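Local coordinates for protein diguanylate cyclase/phosphodiesterase (Caldicellulosiruptor saccharolyticus, PDB 3MTK) that forms the GGDEF domain of a longer protein with PAS and EAL domains, which probably acts as a cyclic-guanylate-specific phosphodiesterase in cyclic-di-GMP signalling, at residues L21-N26 with A136-M141; L42-D46 with K152-L156; M104-L109 with N122-G126; A127-E131 with V160-P164. Residue numbers count along the deposited sequence, not the author numbering.

Contact 1 (L21-N26 with A136-M141); sequences LIRWLN and AAANLM
The helical segments L21-N26, from helix 18-30, and A137-M141, the first turn of helix 137-154, cross at 108°, with axes 9.9 Å apart at closest; the nearest CA atoms are L25 CA and A137 CA, 5.7 Å apart. A136 barely touches, its CB 4.3 Å from N26 OD1. A137 is the close point: its small CB lies 4.0 Å from L25 CB, 4.0 Å from I22 CG2 and 3.3 Å from N26 OD1, so the absence of a longer side chain lets the helices approach. Both helices lie on the same face of the central sheet of the GGDEF domain, where L21 rests on strands 79-84, 87-93 and 37-44 and M141 reaches F41. One turn on from A137, L140 sets CD1 4.2 Å from L25 CD2. Selenomethionine M141 (m, t, p) then fills the space beside L21, I22 and L25: its CE meets L21 CD2 at 3.6 Å, its SE meets I22 CG1 at 3.9 Å, and its CG lies 3.6 Å from L25 CD1.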
loop_
_atom_site.group_PDB
_atom_site.type_symbol
_atom_site.label_atom_id
_atom_site.label_comp_id
_atom_site.label_asym_id
_atom_site.label_seq_id
_atom_site.Cartn_x
_atom_site.Cartn_y
_atom_site.Cartn_z
ATOM N N LEU A 21 -4.837 10.666 -0.956
ATOM C CA LEU A 21 -3.655 10.252 -1.708
ATOM C C LEU A 21 -3.485 11.176 -2.905
ATOM O O LEU A 21 -2.370 11.579 -3.240
ATOM C CB LEU A 21 -3.796 8.809 -2.221
ATOM C CG LEU A 21 -2.739 8.363 -3.245
ATOM C CD1 LEU A 21 -1.357 8.489 -2.625
ATOM C CD2 LEU A 21 -2.983 6.927 -3.687
ATOM N N ILE A 22 -4.596 11.502 -3.555
ATOM C CA ILE A 22 -4.555 12.365 -4.721
ATOM C C ILE A 22 -4.080 13.796 -4.404
ATOM O O ILE A 22 -3.202 14.325 -5.094
ATOM C CB ILE A 22 -5.925 12.386 -5.404
ATOM C CG1 ILE A 22 -6.177 11.014 -6.042
ATOM C CG2 ILE A 22 -5.985 13.510 -6.434
ATOM C CD1 ILE A 22 -7.524 10.877 -6.735
ATOM N N ARG A 23 -4.646 14.416 -3.372
ATOM C CA ARG A 23 -4.219 15.763 -2.998
ATOM C C ARG A 23 -2.713 15.743 -2.767
ATOM O O ARG A 23 -1.971 16.485 -3.404
ATOM C CB ARG A 23 -4.891 16.240 -1.703
ATOM C CG ARG A 23 -6.322 16.727 -1.836
ATOM C CD ARG A 23 -6.720 17.537 -0.595
ATOM N NE ARG A 23 -6.257 16.890 0.629
ATOM C CZ ARG A 23 -6.380 17.400 1.849
ATOM N NH1 ARG A 23 -6.958 18.581 2.020
ATOM N NH2 ARG A 23 -5.926 16.723 2.899
ATOM N N TRP A 24 -2.267 14.885 -1.855
ATOM C CA TRP A 24 -0.851 14.801 -1.555
ATOM C C TRP A 24 -0.006 14.463 -2.770
ATOM O O TRP A 24 1.163 14.819 -2.816
ATOM C CB TRP A 24 -0.591 13.803 -0.422
ATOM C CG TRP A 24 -0.678 14.434 0.953
ATOM C CD1 TRP A 24 -0.046 15.577 1.378
ATOM C CD2 TRP A 24 -1.407 13.940 2.083
ATOM N NE1 TRP A 24 -0.336 15.818 2.699
ATOM C CE2 TRP A 24 -1.168 14.829 3.158
ATOM C CE3 TRP A 24 -2.237 12.831 2.295
ATOM C CZ2 TRP A 24 -1.730 14.640 4.429
ATOM C CZ3 TRP A 24 -2.798 12.640 3.562
ATOM C CH2 TRP A 24 -2.539 13.543 4.612
ATOM N N LEU A 25 -0.587 13.791 -3.759
ATOM C CA LEU A 25 0.166 13.464 -4.969
ATOM C C LEU A 25 0.391 14.721 -5.806
ATOM O O LEU A 25 1.509 14.992 -6.236
ATOM C CB LEU A 25 -0.568 12.416 -5.807
ATOM C CG LEU A 25 -0.230 10.951 -5.484
ATOM C CD1 LEU A 25 -1.106 10.018 -6.307
ATOM C CD2 LEU A 25 1.241 10.692 -5.776
ATOM N N ASN A 26 -0.675 15.482 -6.040
ATOM C CA ASN A 26 -0.564 16.712 -6.817
ATOM C C ASN A 26 0.453 17.640 -6.168
ATOM O O ASN A 26 1.215 18.321 -6.852
ATOM C CB ASN A 26 -1.909 17.432 -6.897
ATOM C CG ASN A 26 -2.961 16.613 -7.604
ATOM O OD1 ASN A 26 -2.651 15.831 -8.504
ATOM N ND2 ASN A 26 -4.219 16.797 -7.212
ATOM N N ALA A 136 -1.544 13.488 -14.415
ATOM C CA ALA A 136 -0.998 14.003 -13.161
ATOM C C ALA A 136 -0.994 12.919 -12.081
ATOM O O ALA A 136 -0.195 11.978 -12.125
ATOM C CB ALA A 136 -1.815 15.203 -12.693
ATOM N N ALA A 137 -1.890 13.065 -11.109
ATOM C CA ALA A 137 -2.002 12.098 -10.026
ATOM C C ALA A 137 -2.486 10.785 -10.625
ATOM O O ALA A 137 -1.900 9.725 -10.383
ATOM C CB ALA A 137 -2.991 12.596 -8.978
ATOM N N ALA A 138 -3.545 10.876 -11.426
ATOM C CA ALA A 138 -4.140 9.715 -12.077
ATOM C C ALA A 138 -3.128 8.862 -12.826
ATOM O O ALA A 138 -3.099 7.650 -12.645
ATOM C CB ALA A 138 -5.238 10.162 -13.026
ATOM N N ASN A 139 -2.301 9.486 -13.660
ATOM C CA ASN A 139 -1.297 8.753 -14.438
ATOM C C ASN A 139 -0.295 7.975 -13.590
ATOM O O ASN A 139 0.159 6.907 -13.985
ATOM C CB ASN A 139 -0.550 9.712 -15.364
ATOM C CG ASN A 139 -1.463 10.350 -16.395
ATOM O OD1 ASN A 139 -2.468 10.973 -16.048
ATOM N ND2 ASN A 139 -1.118 10.196 -17.670
ATOM N N LEU A 140 0.056 8.520 -12.431
ATOM C CA LEU A 140 0.995 7.869 -11.521
ATOM C C LEU A 140 0.324 6.670 -10.881
ATOM O O LEU A 140 0.905 5.584 -10.785
ATOM C CB LEU A 140 1.427 8.834 -10.419
ATOM C CG LEU A 140 2.556 9.818 -10.721
ATOM C CD1 LEU A 140 2.444 11.027 -9.797
ATOM C CD2 LEU A 140 3.899 9.119 -10.557
HETATM N N MSE A 141 -0.900 6.888 -10.422
HETATM C CA MSE A 141 -1.663 5.834 -9.794
HETATM C C MSE A 141 -1.918 4.739 -10.807
HETATM O O MSE A 141 -1.956 3.563 -10.463
HETATM C CB MSE A 141 -2.973 6.387 -9.259
HETATM C CG MSE A 141 -2.745 7.353 -8.145
HETATM SE SE MSE A 141 -4.375 7.775 -7.267
HETATM C CE MSE A 141 -4.831 5.995 -6.641
#

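Contact 2 (L42-D46 with K152-L156); sequences LEVRD and KEEGL
L42-V44 belongs to the last part of strand 37-44; R45 stays extended (phi/psi -76/150), and D46 turns to 44/41 at the N-cap position of helix 47-54. Opposite, K152-E154 closes helix 137-154. G155 leaves it at phi/psi 132/175, where a CB would collide with the carbonyl O of E154, and L156 runs extended. The nearest CA atoms, R45 and L156, are 7.8 Å apart, so side chains bridge the gap. The hairpin at the GGDEF signature position, here degenerate (GFDRF), lies alongside: backbone bonds pair L42 with F88 and V44 with D86, and E43 appears, by sequence comparison with active cyclases, to replace a metal-binding aspartate. E43 (t, t) extends to K152 in a salt bridge, OE2 to NZ 3.3 Å, with a weak second hydrogen bond from NZ to OE1, also 3.3 Å. R45 (m, m, m) folds its guanidinium between two aliphatic groups: L156 CD2 over one face, 3.1 Å from NH1, and K152 CD over the other, 3.9 Å from CZ.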
loop_
_atom_site.group_PDB
_atom_site.type_symbol
_atom_site.label_atom_id
_atom_site.label_comp_id
_atom_site.label_asym_id
_atom_site.label_seq_id
_atom_site.Cartn_x
_atom_site.Cartn_y
_atom_site.Cartn_z
ATOM N N LEU A 42 0.243 -1.664 -2.341
ATOM C CA LEU A 42 0.323 -2.988 -1.735
ATOM C C LEU A 42 -1.056 -3.622 -1.755
ATOM O O LEU A 42 -2.046 -3.021 -1.306
ATOM C CB LEU A 42 0.792 -2.944 -0.278
ATOM C CG LEU A 42 2.182 -2.497 0.143
ATOM C CD1 LEU A 42 2.256 -0.960 0.190
ATOM C CD2 LEU A 42 2.457 -3.058 1.523
ATOM N N GLU A 43 -1.124 -4.847 -2.250
ATOM C CA GLU A 43 -2.398 -5.543 -2.299
ATOM C C GLU A 43 -2.384 -6.771 -1.391
ATOM O O GLU A 43 -1.462 -7.587 -1.436
ATOM C CB GLU A 43 -2.717 -5.957 -3.739
ATOM C CG GLU A 43 -4.081 -6.620 -3.884
ATOM C CD GLU A 43 -4.446 -6.925 -5.323
ATOM O OE1 GLU A 43 -3.987 -6.189 -6.218
ATOM O OE2 GLU A 43 -5.204 -7.888 -5.556
ATOM N N VAL A 44 -3.405 -6.894 -0.556
ATOM C CA VAL A 44 -3.524 -8.045 0.340
ATOM C C VAL A 44 -4.176 -9.144 -0.489
ATOM O O VAL A 44 -5.314 -8.997 -0.937
ATOM C CB VAL A 44 -4.422 -7.726 1.544
ATOM C CG1 VAL A 44 -4.324 -8.835 2.555
ATOM C CG2 VAL A 44 -4.011 -6.400 2.166
ATOM N N ARG A 45 -3.472 -10.247 -0.706
ATOM C CA ARG A 45 -4.033 -11.321 -1.534
ATOM C C ARG A 45 -5.108 -12.190 -0.880
ATOM O O ARG A 45 -5.132 -12.380 0.335
ATOM C CB ARG A 45 -2.914 -12.228 -2.054
ATOM C CG ARG A 45 -1.814 -11.509 -2.834
ATOM C CD ARG A 45 -2.383 -10.680 -3.967
ATOM N NE ARG A 45 -3.239 -11.466 -4.851
ATOM C CZ ARG A 45 -2.797 -12.307 -5.780
ATOM N NH1 ARG A 45 -1.498 -12.482 -5.967
ATOM N NH2 ARG A 45 -3.660 -12.982 -6.528
ATOM N N ASP A 46 -6.005 -12.698 -1.716
ATOM C CA ASP A 46 -7.084 -13.587 -1.304
ATOM C C ASP A 46 -7.843 -13.210 -0.044
ATOM O O ASP A 46 -8.196 -14.064 0.762
ATOM C CB ASP A 46 -6.523 -14.994 -1.188
ATOM C CG ASP A 46 -5.744 -15.393 -2.428
ATOM O OD1 ASP A 46 -6.332 -15.364 -3.536
ATOM O OD2 ASP A 46 -4.538 -15.715 -2.300
ATOM N N LYS A 152 1.551 -9.566 -9.817
ATOM C CA LYS A 152 0.702 -10.707 -9.523
ATOM C C LYS A 152 0.853 -11.812 -10.571
ATOM O O LYS A 152 0.691 -12.989 -10.262
ATOM C CB LYS A 152 -0.750 -10.261 -9.389
ATOM C CG LYS A 152 -0.969 -9.306 -8.222
ATOM C CD LYS A 152 -2.453 -9.091 -7.909
ATOM C CE LYS A 152 -3.184 -8.431 -9.063
ATOM N NZ LYS A 152 -4.613 -8.189 -8.741
ATOM N N GLU A 153 1.181 -11.436 -11.804
ATOM C CA GLU A 153 1.379 -12.423 -12.861
ATOM C C GLU A 153 2.634 -13.196 -12.485
ATOM O O GLU A 153 2.744 -14.399 -12.713
ATOM C CB GLU A 153 1.635 -11.756 -14.214
ATOM C CG GLU A 153 0.729 -10.615 -14.578
ATOM C CD GLU A 153 1.010 -10.099 -15.980
ATOM O OE1 GLU A 153 2.200 -9.940 -16.330
ATOM O OE2 GLU A 153 0.044 -9.848 -16.733
ATOM N N GLU A 154 3.593 -12.468 -11.926
ATOM C CA GLU A 154 4.865 -13.035 -11.512
ATOM C C GLU A 154 4.649 -14.021 -10.366
ATOM O O GLU A 154 5.406 -14.976 -10.202
ATOM C CB GLU A 154 5.797 -11.911 -11.066
ATOM C CG GLU A 154 7.257 -12.177 -11.332
ATOM C CD GLU A 154 7.578 -12.123 -12.809
ATOM O OE1 GLU A 154 7.419 -11.036 -13.409
ATOM O OE2 GLU A 154 7.984 -13.162 -13.372
ATOM N N GLY A 155 3.617 -13.786 -9.569
ATOM C CA GLY A 155 3.331 -14.677 -8.458
ATOM C C GLY A 155 3.085 -13.950 -7.151
ATOM O O GLY A 155 3.211 -12.727 -7.075
ATOM N N LEU A 156 2.721 -14.705 -6.119
ATOM C CA LEU A 156 2.464 -14.134 -4.806
ATOM C C LEU A 156 3.739 -13.567 -4.197
ATOM O O LEU A 156 4.828 -14.076 -4.433
ATOM C CB LEU A 156 1.903 -15.194 -3.857
ATOM C CG LEU A 156 0.513 -15.781 -4.102
ATOM C CD1 LEU A 156 0.256 -16.870 -3.069
ATOM C CD2 LEU A 156 -0.553 -14.696 -3.994
#

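Contact 3 (M104-L109 with N122-G126); sequences MLSQLL and NFNIG
F123 packs its ring against L108 and L109, so that one face is overlapped by L108: L108 CB stands 4.0 Å from the ring centroid, 22° off the normal, a CH-pi contact, and is 3.7 Å from F123 CE1. The carbonyl O of L108 is nearer still to F123 CE1, at 3.3 Å. At the ring edge, near its plane, L109 CD1 approaches F123 CD1 at 3.8 Å. The chi1 of F123 is m (-55°).

Helix 104-108 runs nearly antiparallel to strand 123-126, at 160°, with the segment axes 9.9 Å apart. The closest CA pairs are L105 with F123 (7.7 Å) and L109 with N122 (6.6 Å). On the strand, F123 and I125 point toward the helix, while N124 between them points away, toward helix 137-154 across the sheet. This alternation is that of a central strand in an alpha/beta sandwich, here the GGDEF domain, whose sheet has helices on both faces.

I125 (m, t) receives selenomethionine M104 (t, t, p), CE to CD1 3.4 Å. L105 (t, p) sets CD1 between the two strand residues, 4.0 Å from F123 CB and 4.1 Å from I125 CD1. M104 and L108 also reach L42 and helix 56-74. With no polar bond joining the segments, helix and strand are held by apolar packing and one CH-pi contact.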
loop_
_atom_site.group_PDB
_atom_site.type_symbol
_atom_site.label_atom_id
_atom_site.label_comp_id
_atom_site.label_asym_id
_atom_site.label_seq_id
_atom_site.Cartn_x
_atom_site.Cartn_y
_atom_site.Cartn_z
HETATM N N MSE A 104 9.883 -4.298 4.300
HETATM C CA MSE A 104 8.477 -4.250 4.663
HETATM C C MSE A 104 7.699 -5.510 4.296
HETATM O O MSE A 104 6.843 -5.961 5.057
HETATM C CB MSE A 104 7.803 -3.056 4.008
HETATM C CG MSE A 104 6.303 -3.105 4.175
HETATM SE SE MSE A 104 5.393 -1.655 3.342
HETATM C CE MSE A 104 5.761 -2.068 1.481
ATOM N N LEU A 105 7.978 -6.062 3.122
ATOM C CA LEU A 105 7.283 -7.264 2.683
ATOM C C LEU A 105 7.619 -8.423 3.618
ATOM O O LEU A 105 6.730 -9.151 4.045
ATOM C CB LEU A 105 7.682 -7.617 1.246
ATOM C CG LEU A 105 6.871 -8.706 0.536
ATOM C CD1 LEU A 105 5.442 -8.218 0.287
ATOM C CD2 LEU A 105 7.545 -9.052 -0.782
ATOM N N SER A 106 8.903 -8.584 3.935
ATOM C CA SER A 106 9.342 -9.648 4.831
ATOM C C SER A 106 8.601 -9.537 6.158
ATOM O O SER A 106 8.236 -10.547 6.764
ATOM C CB SER A 106 10.842 -9.550 5.089
ATOM O OG SER A 106 11.140 -8.427 5.896
ATOM N N GLN A 107 8.375 -8.307 6.598
ATOM C CA GLN A 107 7.663 -8.066 7.842
ATOM C C GLN A 107 6.153 -8.280 7.698
ATOM O O GLN A 107 5.499 -8.837 8.595
ATOM C CB GLN A 107 7.959 -6.650 8.326
ATOM C CG GLN A 107 9.440 -6.461 8.633
ATOM C CD GLN A 107 9.798 -5.025 8.935
ATOM O OE1 GLN A 107 9.335 -4.449 9.922
ATOM N NE2 GLN A 107 10.627 -4.432 8.081
ATOM N N LEU A 108 5.594 -7.835 6.576
ATOM C CA LEU A 108 4.165 -8.011 6.338
ATOM C C LEU A 108 3.838 -9.496 6.267
ATOM O O LEU A 108 2.747 -9.923 6.626
ATOM C CB LEU A 108 3.751 -7.329 5.037
ATOM C CG LEU A 108 3.500 -5.822 5.133
ATOM C CD1 LEU A 108 3.227 -5.265 3.737
ATOM C CD2 LEU A 108 2.322 -5.557 6.072
ATOM N N LEU A 109 4.809 -10.274 5.807
ATOM C CA LEU A 109 4.664 -11.711 5.670
ATOM C C LEU A 109 4.631 -12.395 7.024
ATOM O O LEU A 109 4.286 -13.572 7.116
ATOM C CB LEU A 109 5.817 -12.254 4.830
ATOM C CG LEU A 109 5.527 -12.634 3.377
ATOM C CD1 LEU A 109 4.326 -11.883 2.840
ATOM C CD2 LEU A 109 6.763 -12.370 2.555
ATOM N N ASN A 122 -0.784 -13.176 2.159
ATOM C CA ASN A 122 0.139 -12.903 1.074
ATOM C C ASN A 122 -0.138 -11.529 0.519
ATOM O O ASN A 122 -1.235 -11.001 0.694
ATOM C CB ASN A 122 -0.024 -13.942 -0.019
ATOM C CG ASN A 122 0.556 -15.266 0.380
ATOM O OD1 ASN A 122 0.109 -16.319 -0.073
ATOM N ND2 ASN A 122 1.574 -15.223 1.232
ATOM N N PHE A 123 0.864 -10.956 -0.146
ATOM C CA PHE A 123 0.751 -9.622 -0.719
ATOM C C PHE A 123 1.427 -9.562 -2.075
ATOM O O PHE A 123 2.009 -10.536 -2.543
ATOM C CB PHE A 123 1.447 -8.575 0.171
ATOM C CG PHE A 123 0.976 -8.554 1.612
ATOM C CD1 PHE A 123 1.389 -9.531 2.512
ATOM C CD2 PHE A 123 0.145 -7.546 2.065
ATOM C CE1 PHE A 123 0.980 -9.502 3.842
ATOM C CE2 PHE A 123 -0.268 -7.505 3.394
ATOM C CZ PHE A 123 0.151 -8.486 4.284
ATOM N N ASN A 124 1.338 -8.387 -2.687
ATOM C CA ASN A 124 1.981 -8.074 -3.949
ATOM C C ASN A 124 2.174 -6.570 -3.908
ATOM O O ASN A 124 1.367 -5.841 -3.306
ATOM C CB ASN A 124 1.138 -8.507 -5.141
ATOM C CG ASN A 124 1.546 -9.884 -5.656
ATOM O OD1 ASN A 124 2.662 -10.065 -6.177
ATOM N ND2 ASN A 124 0.663 -10.863 -5.495
ATOM N N ILE A 125 3.260 -6.106 -4.512
ATOM C CA ILE A 125 3.572 -4.693 -4.485
ATOM C C ILE A 125 3.933 -4.100 -5.833
ATOM O O ILE A 125 4.750 -4.652 -6.570
ATOM C CB ILE A 125 4.719 -4.428 -3.488
ATOM C CG1 ILE A 125 4.180 -4.537 -2.061
ATOM C CG2 ILE A 125 5.335 -3.070 -3.730
ATOM C CD1 ILE A 125 5.249 -4.371 -0.977
ATOM N N GLY A 126 3.302 -2.974 -6.143
ATOM C CA GLY A 126 3.573 -2.272 -7.378
ATOM C C GLY A 126 4.069 -0.901 -6.962
ATOM O O GLY A 126 3.438 -0.240 -6.129
#

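Contact 4 (A127-E131 with V160-P164); sequences AAQIE and VIFKP
A127, Q129 and P164 lose most surface where strands 123-129 and 159-163 run side by side, parallel within 20° and with segment axes 4.5 Å apart. A127 is paired with I161 (CA-CA 4.5 Å) and A128 with F162 (4.7 Å). The backbone of A127 bonds on both sides of I161: its N donates to V160 O and its O accepts from F162 N, each 2.8 Å. A127 O also meets I161 CA at 3.4 Å, and A127 CB packs on I161 CG1 at 4.0 Å; this face of the sheet is covered by helix 97-108. A128 and F162 point to the other face, under helix 137-154, which links the two strands as a beta-alpha-beta crossover of the GGDEF domain.

Q129 N continues the ladder with a 3.2 Å bond to F162 O. Its side chain (chi1 t) puts CB 4.0 Å from P164 CD and OE1 3.8 Å from K163 CE, while NE2 hydrogen-bonds D36. The strands already part here, Q129 CA and K163 CA being 5.6 Å apart. Further on, P164 CG lies 3.2 Å from E131 OE2. Proline has no amide hydrogen, so P164 can donate no further rung, and side-chain packing takes over from backbone bonding.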
loop_
_atom_site.group_PDB
_atom_site.type_symbol
_atom_site.label_atom_id
_atom_site.label_comp_id
_atom_site.label_asym_id
_atom_site.label_seq_id
_atom_site.Cartn_x
_atom_site.Cartn_y
_atom_site.Cartn_z
ATOM N N ALA A 127 5.197 -0.467 -7.511
ATOM C CA ALA A 127 5.741 0.840 -7.139
ATOM C C ALA A 127 6.123 1.689 -8.348
ATOM O O ALA A 127 6.400 1.164 -9.426
ATOM C CB ALA A 127 6.951 0.653 -6.225
ATOM N N ALA A 128 6.140 3.006 -8.167
ATOM C CA ALA A 128 6.491 3.897 -9.266
ATOM C C ALA A 128 7.185 5.190 -8.821
ATOM O O ALA A 128 6.761 5.846 -7.868
ATOM C CB ALA A 128 5.246 4.224 -10.074
ATOM N N GLN A 129 8.263 5.532 -9.521
ATOM C CA GLN A 129 9.038 6.742 -9.259
ATOM C C GLN A 129 8.142 7.963 -9.458
ATOM O O GLN A 129 7.669 8.207 -10.572
ATOM C CB GLN A 129 10.205 6.819 -10.245
ATOM C CG GLN A 129 11.156 7.995 -10.053
ATOM C CD GLN A 129 12.368 7.622 -9.229
ATOM O OE1 GLN A 129 13.056 6.642 -9.526
ATOM N NE2 GLN A 129 12.641 8.401 -8.188
ATOM N N ILE A 130 7.897 8.719 -8.392
ATOM C CA ILE A 130 7.070 9.918 -8.499
ATOM C C ILE A 130 7.777 10.942 -9.383
ATOM O O ILE A 130 8.958 11.236 -9.190
ATOM C CB ILE A 130 6.824 10.577 -7.129
ATOM C CG1 ILE A 130 5.817 9.758 -6.321
ATOM C CG2 ILE A 130 6.341 12.012 -7.327
ATOM C CD1 ILE A 130 5.457 10.377 -4.984
ATOM N N GLU A 131 7.047 11.494 -10.346
ATOM C CA GLU A 131 7.617 12.479 -11.254
ATOM C C GLU A 131 6.565 12.962 -12.249
ATOM O O GLU A 131 5.594 12.256 -12.529
ATOM C CB GLU A 131 8.798 11.860 -12.003
ATOM C CG GLU A 131 9.691 12.853 -12.717
ATOM C CD GLU A 131 10.823 12.165 -13.454
ATOM O OE1 GLU A 131 11.725 12.869 -13.963
ATOM O OE2 GLU A 131 10.802 10.914 -13.525
ATOM N N VAL A 160 7.057 -5.138 -8.302
ATOM C CA VAL A 160 7.590 -4.521 -9.513
ATOM C C VAL A 160 7.672 -2.996 -9.351
ATOM O O VAL A 160 6.733 -2.361 -8.860
ATOM C CB VAL A 160 6.705 -4.841 -10.747
ATOM C CG1 VAL A 160 7.300 -4.195 -11.989
ATOM C CG2 VAL A 160 6.592 -6.349 -10.939
ATOM N N ILE A 161 8.795 -2.416 -9.775
ATOM C CA ILE A 161 9.001 -0.968 -9.675
ATOM C C ILE A 161 9.186 -0.345 -11.049
ATOM O O ILE A 161 10.107 -0.712 -11.770
ATOM C CB ILE A 161 10.244 -0.642 -8.834
ATOM C CG1 ILE A 161 10.148 -1.334 -7.470
ATOM C CG2 ILE A 161 10.362 0.868 -8.647
ATOM C CD1 ILE A 161 11.371 -1.140 -6.603
ATOM N N PHE A 162 8.311 0.595 -11.409
ATOM C CA PHE A 162 8.396 1.267 -12.707
ATOM C C PHE A 162 9.160 2.594 -12.668
ATOM O O PHE A 162 8.860 3.479 -11.867
ATOM C CB PHE A 162 6.998 1.524 -13.282
ATOM C CG PHE A 162 6.352 0.314 -13.907
ATOM C CD1 PHE A 162 7.118 -0.766 -14.344
ATOM C CD2 PHE A 162 4.969 0.275 -14.102
ATOM C CE1 PHE A 162 6.516 -1.864 -14.966
ATOM C CE2 PHE A 162 4.355 -0.822 -14.729
ATOM C CZ PHE A 162 5.133 -1.891 -15.158
ATOM N N LYS A 163 10.148 2.718 -13.549
ATOM C CA LYS A 163 10.968 3.925 -13.652
ATOM C C LYS A 163 10.879 4.485 -15.068
ATOM O O LYS A 163 10.784 3.728 -16.031
ATOM C CB LYS A 163 12.427 3.602 -13.328
ATOM C CG LYS A 163 12.717 3.443 -11.847
ATOM C CD LYS A 163 14.152 3.007 -11.602
ATOM C CE LYS A 163 14.536 3.193 -10.144
ATOM N NZ LYS A 163 13.552 2.560 -9.228
ATOM N N PRO A 164 10.906 5.820 -15.212
ATOM C CA PRO A 164 10.827 6.469 -16.526
ATOM C C PRO A 164 11.859 5.959 -17.532
ATOM O O PRO A 164 12.901 5.425 -17.152
ATOM C CB PRO A 164 11.022 7.940 -16.186
ATOM C CG PRO A 164 10.340 8.047 -14.859
ATOM C CD PRO A 164 10.879 6.831 -14.139
#

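Contacts 2, 3 and 4 share one sheet, in which strand 123-129 lies between 37-44 and 159-163. Contacts 2 and 3, with centres 9 Å apart, are joined by probable backbone bonds from R45 N to N122 O (2.7 Å) and from E43 N to N124 O (2.9 Å). Contacts 3 and 4 follow one another along strand 123-129, centres 17 Å apart, where V160 N meets I125 O at 2.9 Å. Contact 1 touches contact 4 through L140 CD2, 3.9 Å from I130 CA. Helix 137-154 begins in contact 1 and ends in contact 2, whose centres are 23 Å apart. Contact 1 packs on strands 79-84 and 87-93, while contact 2 lies beside their turn at D86 and R87, the degenerate GGDEF position.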